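Serpin48 (PDB 3OZQ) acts as a highly specific serpin that inhibits the protease SPE in the innate immunity of the beetle Tenebrio molitor. Local coordinates at residues G118-N123 against N137-E142; D131-M136 against N150-E155; F209-C214 against D218-E223; V244-E247 against R252-L255. One frame throughout, in Å; residues are numbered along the deposited sequence.

Contact 1 of 4, residues G118-N123 against N137-E142; sequences GAQSEN and NAWVEE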
# COMPACT_ATOMS: atom_id res chain seq x y z
N GLY A 118 9.74 8.46 -8.85
CA GLY A 118 8.56 9.21 -8.48
C GLY A 118 8.59 9.73 -7.06
O GLY A 118 7.59 9.67 -6.33
N ALA A 119 9.74 10.23 -6.64
CA ALA A 119 9.88 10.82 -5.32
C ALA A 119 10.80 12.03 -5.44
O ALA A 119 11.22 12.39 -6.55
CB ALA A 119 10.46 9.81 -4.36
N GLN A 120 11.12 12.66 -4.32
CA GLN A 120 12.18 13.66 -4.33
C GLN A 120 13.01 13.62 -3.07
O GLN A 120 12.72 12.85 -2.15
CB GLN A 120 11.63 15.05 -4.61
CG GLN A 120 10.80 15.63 -3.54
CD GLN A 120 10.05 16.84 -4.03
OE1 GLN A 120 9.86 17.81 -3.30
NE2 GLN A 120 9.61 16.78 -5.28
N SER A 121 14.08 14.41 -3.03
CA SER A 121 14.94 14.44 -1.86
C SER A 121 15.36 15.88 -1.57
O SER A 121 15.50 16.69 -2.48
CB SER A 121 16.16 13.54 -2.05
OG SER A 121 16.96 13.49 -0.89
N GLU A 122 15.53 16.17 -0.29
CA GLU A 122 15.65 17.55 0.17
C GLU A 122 16.33 17.59 1.53
O GLU A 122 16.15 16.67 2.34
CB GLU A 122 14.25 18.17 0.22
CG GLU A 122 14.15 19.55 0.83
CD GLU A 122 12.82 20.22 0.50
OE1 GLU A 122 12.24 20.90 1.39
OE2 GLU A 122 12.37 20.08 -0.66
N ASN A 123 17.15 18.62 1.76
CA ASN A 123 17.78 18.83 3.06
C ASN A 123 16.84 19.53 4.00
O ASN A 123 16.07 20.39 3.58
CB ASN A 123 19.07 19.67 2.95
CG ASN A 123 20.28 18.84 2.58
OD1 ASN A 123 20.77 18.06 3.39
ND2 ASN A 123 20.77 19.01 1.36
N ASN A 137 5.25 17.65 6.82
CA ASN A 137 3.81 17.45 6.74
C ASN A 137 3.11 18.40 5.78
O ASN A 137 2.12 18.04 5.15
CB ASN A 137 3.16 17.55 8.12
CG ASN A 137 3.60 16.44 9.04
OD1 ASN A 137 4.14 15.42 8.58
ND2 ASN A 137 3.38 16.61 10.34
N ALA A 138 3.61 19.63 5.69
CA ALA A 138 2.96 20.63 4.85
C ALA A 138 3.21 20.25 3.40
O ALA A 138 2.32 20.41 2.55
CB ALA A 138 3.50 22.03 5.14
N TRP A 139 4.40 19.73 3.13
CA TRP A 139 4.75 19.27 1.80
C TRP A 139 3.82 18.13 1.40
O TRP A 139 3.22 18.15 0.33
CB TRP A 139 6.21 18.80 1.73
CG TRP A 139 6.58 18.36 0.34
CD1 TRP A 139 6.93 19.17 -0.70
CD2 TRP A 139 6.58 17.02 -0.17
NE1 TRP A 139 7.17 18.41 -1.83
CE2 TRP A 139 6.97 17.09 -1.53
CE3 TRP A 139 6.32 15.76 0.39
CZ2 TRP A 139 7.09 15.95 -2.34
CZ3 TRP A 139 6.44 14.63 -0.42
CH2 TRP A 139 6.82 14.74 -1.76
N VAL A 140 3.69 17.15 2.29
CA VAL A 140 2.77 16.03 2.07
C VAL A 140 1.35 16.51 1.79
O VAL A 140 0.67 15.98 0.92
CB VAL A 140 2.75 15.08 3.29
CG1 VAL A 140 1.46 14.22 3.28
CG2 VAL A 140 3.99 14.21 3.30
N GLU A 141 0.89 17.52 2.53
CA GLU A 141 -0.46 18.03 2.33
C GLU A 141 -0.60 18.64 0.94
O GLU A 141 -1.52 18.30 0.21
CB GLU A 141 -0.86 19.04 3.40
CG GLU A 141 -1.11 18.43 4.77
CD GLU A 141 -1.86 19.37 5.71
OE1 GLU A 141 -1.31 19.66 6.80
OE2 GLU A 141 -2.98 19.82 5.38
N GLU A 142 0.30 19.55 0.58
CA GLU A 142 0.24 20.16 -0.74
C GLU A 142 0.21 19.10 -1.85
O GLU A 142 -0.49 19.25 -2.85
CB GLU A 142 1.41 21.12 -0.97
CG GLU A 142 1.98 21.06 -2.39
CD GLU A 142 3.52 21.06 -2.41
OE1 GLU A 142 4.15 21.89 -1.71
OE2 GLU A 142 4.10 20.21 -3.13
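The indole of Trp139 meets the carboxamide of Gln120 at a slant, the two planes 45° apart, and the same ring takes the charge of Lys96, from the next strand, in a cation-pi contact. The amide comes in obliquely at the part of the indole that carries NE1, CE2 and CZ2. Gln120 OE1 stands 3.1 Å from Trp139 NE1, and it is also near the ring carbons, at 3.5 Å from Trp139 CE2. Behind it, Gln120 CD rests 3.5 Å from Trp139 CZ2, and the methylene Gln120 CG lies 3.9 Å from the same carbon, so the aliphatic neck of the glutamine joins the contact along with its polar head.

The backbones stay far apart, with 11.1 Å between Gln120 CA and Trp139 CA, and two long side chains bridge the distance. Gln120 CG sits between its backbone N and carbonyl carbon (chi1 69°), and the chain then runs extended toward the helix. Trp139 swings its ring out to meet it, its CG anti to the backbone N (chi1 -178°).

The amide oxygen has a donor in Lys96 NZ, which would probably help to fix the rotation of the carboxamide; outside the two segments, this lysine also forms a salt bridge with Glu122.

The strand 120-124 runs parallel to strand 90-100, whose Ala94 and Tyr98 also touch Trp139. A helix lying across the face of the large central sheet, here anchored near its edge strand, is the position of helix F over sheet A in the serpin fold.

Contact 2 of 4, residues D131-M136 against N150-E155; sequences DAAKLM and NLVDPE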
# COMPACT_ATOMS: atom_id res chain seq x y z
N ASP A 131 9.33 22.44 13.68
CA ASP A 131 9.42 23.09 12.38
C ASP A 131 9.70 22.05 11.30
O ASP A 131 9.20 22.15 10.18
CB ASP A 131 10.53 24.13 12.39
CG ASP A 131 10.26 25.28 13.35
OD1 ASP A 131 9.50 25.07 14.33
OD2 ASP A 131 10.79 26.38 13.14
N ALA A 132 10.51 21.05 11.64
CA ALA A 132 10.89 20.03 10.67
C ALA A 132 9.66 19.20 10.34
O ALA A 132 9.26 19.13 9.18
CB ALA A 132 12.02 19.17 11.21
N ALA A 133 9.04 18.64 11.37
CA ALA A 133 7.76 17.95 11.26
C ALA A 133 6.73 18.74 10.44
O ALA A 133 6.15 18.22 9.49
CB ALA A 133 7.21 17.64 12.63
N LYS A 134 6.50 20.00 10.81
CA LYS A 134 5.53 20.82 10.08
C LYS A 134 5.90 20.96 8.60
O LYS A 134 5.04 20.89 7.72
CB LYS A 134 5.40 22.21 10.72
CG LYS A 134 4.30 23.04 10.09
CD LYS A 134 4.01 24.32 10.86
CE LYS A 134 2.70 24.95 10.39
NZ LYS A 134 1.50 24.17 10.83
N LEU A 135 7.18 21.15 8.33
CA LEU A 135 7.67 21.36 6.98
C LEU A 135 7.38 20.13 6.13
O LEU A 135 6.82 20.24 5.04
CB LEU A 135 9.18 21.63 7.03
CG LEU A 135 10.03 22.04 5.82
CD1 LEU A 135 10.63 20.82 5.11
CD2 LEU A 135 9.25 22.92 4.85
N MET A 136 7.75 18.96 6.65
CA MET A 136 7.53 17.71 5.95
C MET A 136 6.03 17.46 5.76
O MET A 136 5.59 17.13 4.67
CB MET A 136 8.19 16.55 6.70
CG MET A 136 9.70 16.67 6.75
SD MET A 136 10.51 15.43 7.78
CE MET A 136 10.20 13.96 6.85
N ASN A 150 -0.53 15.47 8.95
CA ASN A 150 0.19 15.05 10.13
C ASN A 150 0.85 13.70 9.99
O ASN A 150 0.77 12.86 10.89
CB ASN A 150 -0.76 15.05 11.33
CG ASN A 150 -1.21 16.44 11.69
OD1 ASN A 150 -0.46 17.21 12.28
ND2 ASN A 150 -2.44 16.78 11.31
N LEU A 151 1.49 13.47 8.85
CA LEU A 151 2.18 12.21 8.64
C LEU A 151 3.28 12.02 9.67
O LEU A 151 3.35 10.97 10.32
CB LEU A 151 2.75 12.13 7.22
CG LEU A 151 3.33 10.77 6.83
CD1 LEU A 151 3.21 10.52 5.32
CD2 LEU A 151 4.76 10.63 7.30
N VAL A 152 4.14 13.02 9.82
CA VAL A 152 5.29 12.97 10.73
C VAL A 152 4.86 13.46 12.11
O VAL A 152 4.34 14.57 12.25
CB VAL A 152 6.47 13.84 10.23
CG1 VAL A 152 7.61 13.87 11.27
CG2 VAL A 152 6.98 13.35 8.87
N ASP A 153 5.05 12.61 13.10
CA ASP A 153 4.84 12.99 14.49
C ASP A 153 6.17 13.50 15.01
O ASP A 153 7.13 12.74 15.13
CB ASP A 153 4.37 11.78 15.29
CG ASP A 153 4.34 12.05 16.79
OD1 ASP A 153 3.65 11.29 17.50
OD2 ASP A 153 4.99 13.00 17.27
N PRO A 154 6.24 14.81 15.33
CA PRO A 154 7.51 15.44 15.65
C PRO A 154 8.28 14.69 16.74
O PRO A 154 9.50 14.78 16.81
CB PRO A 154 7.10 16.84 16.13
CG PRO A 154 5.70 16.71 16.53
CD PRO A 154 5.10 15.71 15.58
N GLU A 155 7.57 13.92 17.55
CA GLU A 155 8.22 13.16 18.61
C GLU A 155 9.21 12.11 18.09
O GLU A 155 10.10 11.68 18.83
CB GLU A 155 7.16 12.50 19.51
CG GLU A 155 6.34 13.51 20.31
CD GLU A 155 7.17 14.26 21.35
OE1 GLU A 155 7.22 13.79 22.51
OE2 GLU A 155 7.76 15.31 21.01
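The terminal methyl Met136 CE lies 3.8 Å from the CG2 branch of Val152. The bend at the end of the methionine (chi3 68°) turns CE back toward the valine, whose CG2 is also 4.1 Å from Met136 CB. The other branch, Val152 CG1, reaches Ala133 CB at 4.0 Å. One valine thus spans two residues a helical turn apart. Cutting Val152 back to an alanine is likely to open a gap against Ala133 and take one neighbour from the Met136 methyl.

In serpins the chain after helix F doubles back along that helix before entering the central strand of sheet A. Segment 150-155 follows this course, between helix 129-143 and strand 163-174; the strand supplies Val164 and Ile166 to the surroundings of Met136.

Asp153 sets off away from the helix and turns its carboxylate to the backbone two residues on. Asp153 OD2 accepts from Glu155 N at 2.8 Å, an Asx turn in which the N-H meets the carboxylate on its anti side, 33° out of its plane. Pro154 follows inside this turn and brings the loop nearest to the helix, its CB packed 3.6 Å from Ala133 CB. The small alanine allows this close approach, and Asn130 touches the same proline from one turn earlier.

Contact 3 of 4, residues F209-C214 against D218-E223; sequences FNYYEC and DAKLLE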
# COMPACT_ATOMS: atom_id res chain seq x y z
N PHE A 209 -18.95 -11.44 -12.10
CA PHE A 209 -17.66 -11.00 -11.57
C PHE A 209 -16.76 -12.20 -11.40
O PHE A 209 -17.25 -13.30 -11.15
CB PHE A 209 -17.84 -10.32 -10.21
CG PHE A 209 -18.53 -8.98 -10.28
CD1 PHE A 209 -19.47 -8.62 -9.32
CD2 PHE A 209 -18.22 -8.08 -11.29
CE1 PHE A 209 -20.10 -7.38 -9.38
CE2 PHE A 209 -18.84 -6.85 -11.35
CZ PHE A 209 -19.78 -6.49 -10.40
N ASN A 210 -15.46 -11.98 -11.50
CA ASN A 210 -14.50 -13.03 -11.21
C ASN A 210 -14.69 -13.55 -9.79
O ASN A 210 -14.75 -12.78 -8.83
CB ASN A 210 -13.08 -12.54 -11.45
CG ASN A 210 -12.72 -12.53 -12.92
OD1 ASN A 210 -12.91 -13.53 -13.61
ND2 ASN A 210 -12.24 -11.41 -13.41
N TYR A 211 -14.78 -14.86 -9.68
CA TYR A 211 -15.20 -15.50 -8.45
C TYR A 211 -14.42 -16.79 -8.29
O TYR A 211 -14.08 -17.44 -9.28
CB TYR A 211 -16.70 -15.79 -8.54
CG TYR A 211 -17.28 -16.58 -7.39
CD1 TYR A 211 -17.90 -15.93 -6.33
CD2 TYR A 211 -17.21 -17.97 -7.36
CE1 TYR A 211 -18.44 -16.65 -5.27
CE2 TYR A 211 -17.74 -18.69 -6.31
CZ TYR A 211 -18.36 -18.03 -5.27
OH TYR A 211 -18.89 -18.74 -4.21
N TYR A 212 -14.14 -17.17 -7.06
CA TYR A 212 -13.39 -18.40 -6.82
C TYR A 212 -13.66 -18.97 -5.43
O TYR A 212 -13.72 -18.23 -4.45
CB TYR A 212 -11.89 -18.17 -7.00
CG TYR A 212 -11.09 -19.44 -7.02
CD1 TYR A 212 -10.27 -19.79 -5.95
CD2 TYR A 212 -11.15 -20.30 -8.11
CE1 TYR A 212 -9.54 -20.97 -5.97
CE2 TYR A 212 -10.43 -21.48 -8.13
CZ TYR A 212 -9.63 -21.81 -7.06
OH TYR A 212 -8.90 -22.98 -7.10
N GLU A 213 -13.80 -20.28 -5.36
CA GLU A 213 -13.95 -20.93 -4.07
C GLU A 213 -12.67 -21.70 -3.76
O GLU A 213 -12.41 -22.74 -4.36
CB GLU A 213 -15.17 -21.86 -4.06
CG GLU A 213 -16.51 -21.13 -4.13
CD GLU A 213 -17.69 -22.07 -4.38
OE1 GLU A 213 -18.81 -21.57 -4.65
OE2 GLU A 213 -17.49 -23.30 -4.33
N CYS A 214 -11.87 -21.17 -2.84
CA CYS A 214 -10.63 -21.81 -2.43
C CYS A 214 -10.90 -22.82 -1.33
O CYS A 214 -11.26 -22.45 -0.22
CB CYS A 214 -9.58 -20.79 -1.97
SG CYS A 214 -7.90 -21.50 -1.78
N ASP A 218 -10.77 -22.57 2.75
CA ASP A 218 -12.15 -22.48 3.19
C ASP A 218 -12.61 -21.03 3.14
O ASP A 218 -13.07 -20.46 4.14
CB ASP A 218 -12.36 -23.08 4.59
CG ASP A 218 -13.84 -23.27 4.93
OD1 ASP A 218 -14.67 -23.31 3.99
OD2 ASP A 218 -14.18 -23.36 6.13
N ALA A 219 -12.48 -20.43 1.97
CA ALA A 219 -12.88 -19.05 1.78
C ALA A 219 -13.36 -18.86 0.36
O ALA A 219 -13.20 -19.73 -0.49
CB ALA A 219 -11.71 -18.11 2.08
N LYS A 220 -13.98 -17.71 0.11
CA LYS A 220 -14.39 -17.33 -1.23
C LYS A 220 -13.64 -16.06 -1.58
O LYS A 220 -13.33 -15.27 -0.69
CB LYS A 220 -15.88 -17.05 -1.28
CG LYS A 220 -16.80 -18.25 -1.10
CD LYS A 220 -18.24 -17.81 -1.32
CE LYS A 220 -19.25 -18.94 -1.07
NZ LYS A 220 -20.60 -18.40 -0.69
N LEU A 221 -13.37 -15.86 -2.86
CA LEU A 221 -12.67 -14.68 -3.34
C LEU A 221 -13.49 -14.06 -4.45
O LEU A 221 -14.00 -14.76 -5.32
CB LEU A 221 -11.29 -15.02 -3.89
CG LEU A 221 -10.29 -15.70 -2.97
CD1 LEU A 221 -10.42 -17.20 -3.08
CD2 LEU A 221 -8.88 -15.26 -3.33
N LEU A 222 -13.60 -12.74 -4.41
CA LEU A 222 -14.36 -12.01 -5.40
C LEU A 222 -13.54 -10.84 -5.88
O LEU A 222 -13.03 -10.08 -5.07
CB LEU A 222 -15.65 -11.47 -4.79
CG LEU A 222 -16.41 -10.50 -5.68
CD1 LEU A 222 -17.03 -11.23 -6.84
CD2 LEU A 222 -17.48 -9.77 -4.89
N GLU A 223 -13.43 -10.67 -7.18
CA GLU A 223 -12.69 -9.54 -7.70
C GLU A 223 -13.63 -8.52 -8.35
O GLU A 223 -14.29 -8.80 -9.35
CB GLU A 223 -11.58 -10.04 -8.64
CG GLU A 223 -11.05 -9.05 -9.61
CD GLU A 223 -10.01 -9.65 -10.55
OE1 GLU A 223 -9.43 -10.72 -10.23
OE2 GLU A 223 -9.77 -9.05 -11.62
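Strands 209-214 and 219-223 run antiparallel, 166° between their directions and axes 4.8 Å apart, as a hairpin whose turn end carries a G1 beta bulge with Asp218 and Ala219 both facing Cys214. Tyr212 and Leu221 form a hydrogen-bonded pair, the bond from Leu221 N to Tyr212 O measuring 2.9 Å. On their face Leu221 CD1 lies at the edge of the Tyr212 ring, 3.9 Å from its CD1, and equally close to Cys214 CB.

On the other face Tyr211 crosses over Lys220. The tyrosine ring is swung to the side opposite its own N (chi1 175°), and Tyr211 OH comes within 3.1 Å of Lys220 CD. Tyr211 OH donates to Glu213 OE1 at 2.9 Å, meeting the anti lone pair of that oxygen. A phenylalanine at Tyr211 would probably cost Glu213 OE1 this donor and let the carboxylate turn more easily. Farther along, Leu222 CD1 packs 3.6 Å from Phe209 CB.

Lys220 NZ is bound to Gln349 O, while Glu213 OE1 stays 5.4 Å from Lys220 NZ. Lysine and glutamate are therefore not a direct ion pair: the tyrosine hydroxyl holds the acid and the lysine's methylenes cover the hydroxyl, although the nearby opposite charges probably still attract.

Contact 4 of 4, residues V244-E247 against R252-L255; sequences VSLE and RSFL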
# COMPACT_ATOMS: atom_id res chain seq x y z
N VAL A 244 -8.28 -15.00 11.24
CA VAL A 244 -6.99 -15.43 11.78
C VAL A 244 -6.46 -16.63 11.01
O VAL A 244 -5.27 -16.69 10.68
CB VAL A 244 -7.10 -15.78 13.27
CG1 VAL A 244 -7.00 -14.52 14.12
CG2 VAL A 244 -8.40 -16.52 13.54
N SER A 245 -7.35 -17.57 10.73
CA SER A 245 -7.00 -18.74 9.94
C SER A 245 -6.38 -18.32 8.61
O SER A 245 -5.37 -18.87 8.19
CB SER A 245 -8.24 -19.61 9.67
OG SER A 245 -9.08 -19.67 10.82
N LEU A 246 -7.01 -17.35 7.95
CA LEU A 246 -6.53 -16.88 6.66
C LEU A 246 -5.19 -16.20 6.82
O LEU A 246 -4.38 -16.19 5.89
CB LEU A 246 -7.52 -15.90 6.03
CG LEU A 246 -8.88 -16.42 5.58
CD1 LEU A 246 -9.73 -15.26 5.09
CD2 LEU A 246 -8.71 -17.47 4.47
N GLU A 247 -4.96 -15.63 7.99
CA GLU A 247 -3.74 -14.89 8.26
C GLU A 247 -2.61 -15.81 8.67
O GLU A 247 -1.44 -15.48 8.51
CB GLU A 247 -4.00 -13.81 9.31
CG GLU A 247 -5.03 -12.80 8.84
CD GLU A 247 -5.32 -11.72 9.86
OE1 GLU A 247 -5.26 -12.00 11.08
OE2 GLU A 247 -5.62 -10.59 9.44
N ARG A 252 -1.03 -17.87 0.98
CA ARG A 252 -2.01 -18.43 0.06
C ARG A 252 -3.07 -17.41 -0.34
O ARG A 252 -3.53 -17.38 -1.47
CB ARG A 252 -2.66 -19.68 0.66
CG ARG A 252 -1.84 -20.95 0.53
CD ARG A 252 -0.48 -20.82 1.20
NE ARG A 252 0.25 -22.08 1.22
CZ ARG A 252 0.27 -22.92 2.25
NH1 ARG A 252 -0.41 -22.63 3.36
NH2 ARG A 252 0.96 -24.05 2.18
N SER A 253 -3.44 -16.55 0.61
CA SER A 253 -4.53 -15.61 0.37
C SER A 253 -4.24 -14.57 -0.72
O SER A 253 -5.16 -14.02 -1.32
CB SER A 253 -4.93 -14.92 1.68
OG SER A 253 -5.17 -15.87 2.70
N PHE A 254 -2.96 -14.30 -0.98
CA PHE A 254 -2.61 -13.28 -1.97
C PHE A 254 -2.21 -13.88 -3.31
O PHE A 254 -2.19 -13.19 -4.34
CB PHE A 254 -1.51 -12.36 -1.45
CG PHE A 254 -1.98 -11.38 -0.42
CD1 PHE A 254 -1.76 -11.60 0.92
CD2 PHE A 254 -2.68 -10.25 -0.80
CE1 PHE A 254 -2.21 -10.70 1.87
CE2 PHE A 254 -3.14 -9.35 0.14
CZ PHE A 254 -2.90 -9.58 1.47
N LEU A 255 -1.91 -15.18 -3.30
CA LEU A 255 -1.63 -15.92 -4.52
C LEU A 255 -2.72 -15.71 -5.56
O LEU A 255 -3.90 -15.59 -5.22
CB LEU A 255 -1.53 -17.41 -4.22
CG LEU A 255 -0.47 -17.82 -3.20
CD1 LEU A 255 -0.31 -19.34 -3.21
CD2 LEU A 255 0.85 -17.13 -3.51
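Ser253 holds OG beside its backbone N (chi1 -52°), anti to the carbonyl carbon, and this turn aims the hydroxyl at the carbonyl of Leu246. Leu246 has its CG likewise beside the backbone N (chi1 -68°). The bond from Ser253 OG to Leu246 O is weak, at 3.3 Å. Leu246 CB is the nearest side-chain atom to Ser253 OG, at 4.1 Å, and the CD2 methyl of the leucine is barely farther off.

The two backbones come within 6.7 Å of each other between Leu246 CA and Ser253 CA. Both residues are buried, so the bond gives the serine hydroxyl an acceptor where little solvent is likely to reach it. The two segments bury only 67 Å² between them.

Leu217, from the turn of the preceding hairpin, touches both Leu246 and Ser253. Helices 243-248 and 250-254 correspond to the short helices G and H that flank sheet B in serpins. Leu246 packs on Val235 and Ser237 of strand 231-237; Phe254 meets the ring of Tyr359 and touches Ile366 and Ala369 of strand 365-372, while Glu247 pairs with Arg371 of that strand and helix 10-29 borders both Glu247 and Phe254.

How the contacts relate
The four contacts form two clusters on opposite sides of the chain's centre. Contacts 1 and 2 share helix 129-143, with centres 11 Å apart and segments that alternate along the chain; Asn137 OD1, in a segment of contact 1, is 2.7 Å from Val152 N of contact 2, a probable hydrogen bond. Contacts 3 and 4 follow in series with centres 13 Å apart, and Ala219 CB packs 3.9 Å from Leu246 CD2. Between the clusters the centres are about 35 to 42 Å apart. Strand 348-351, which contact 3 touches, comes soon after the unmodelled residues 337-345, probably part of the reactive-centre loop as in other serpins.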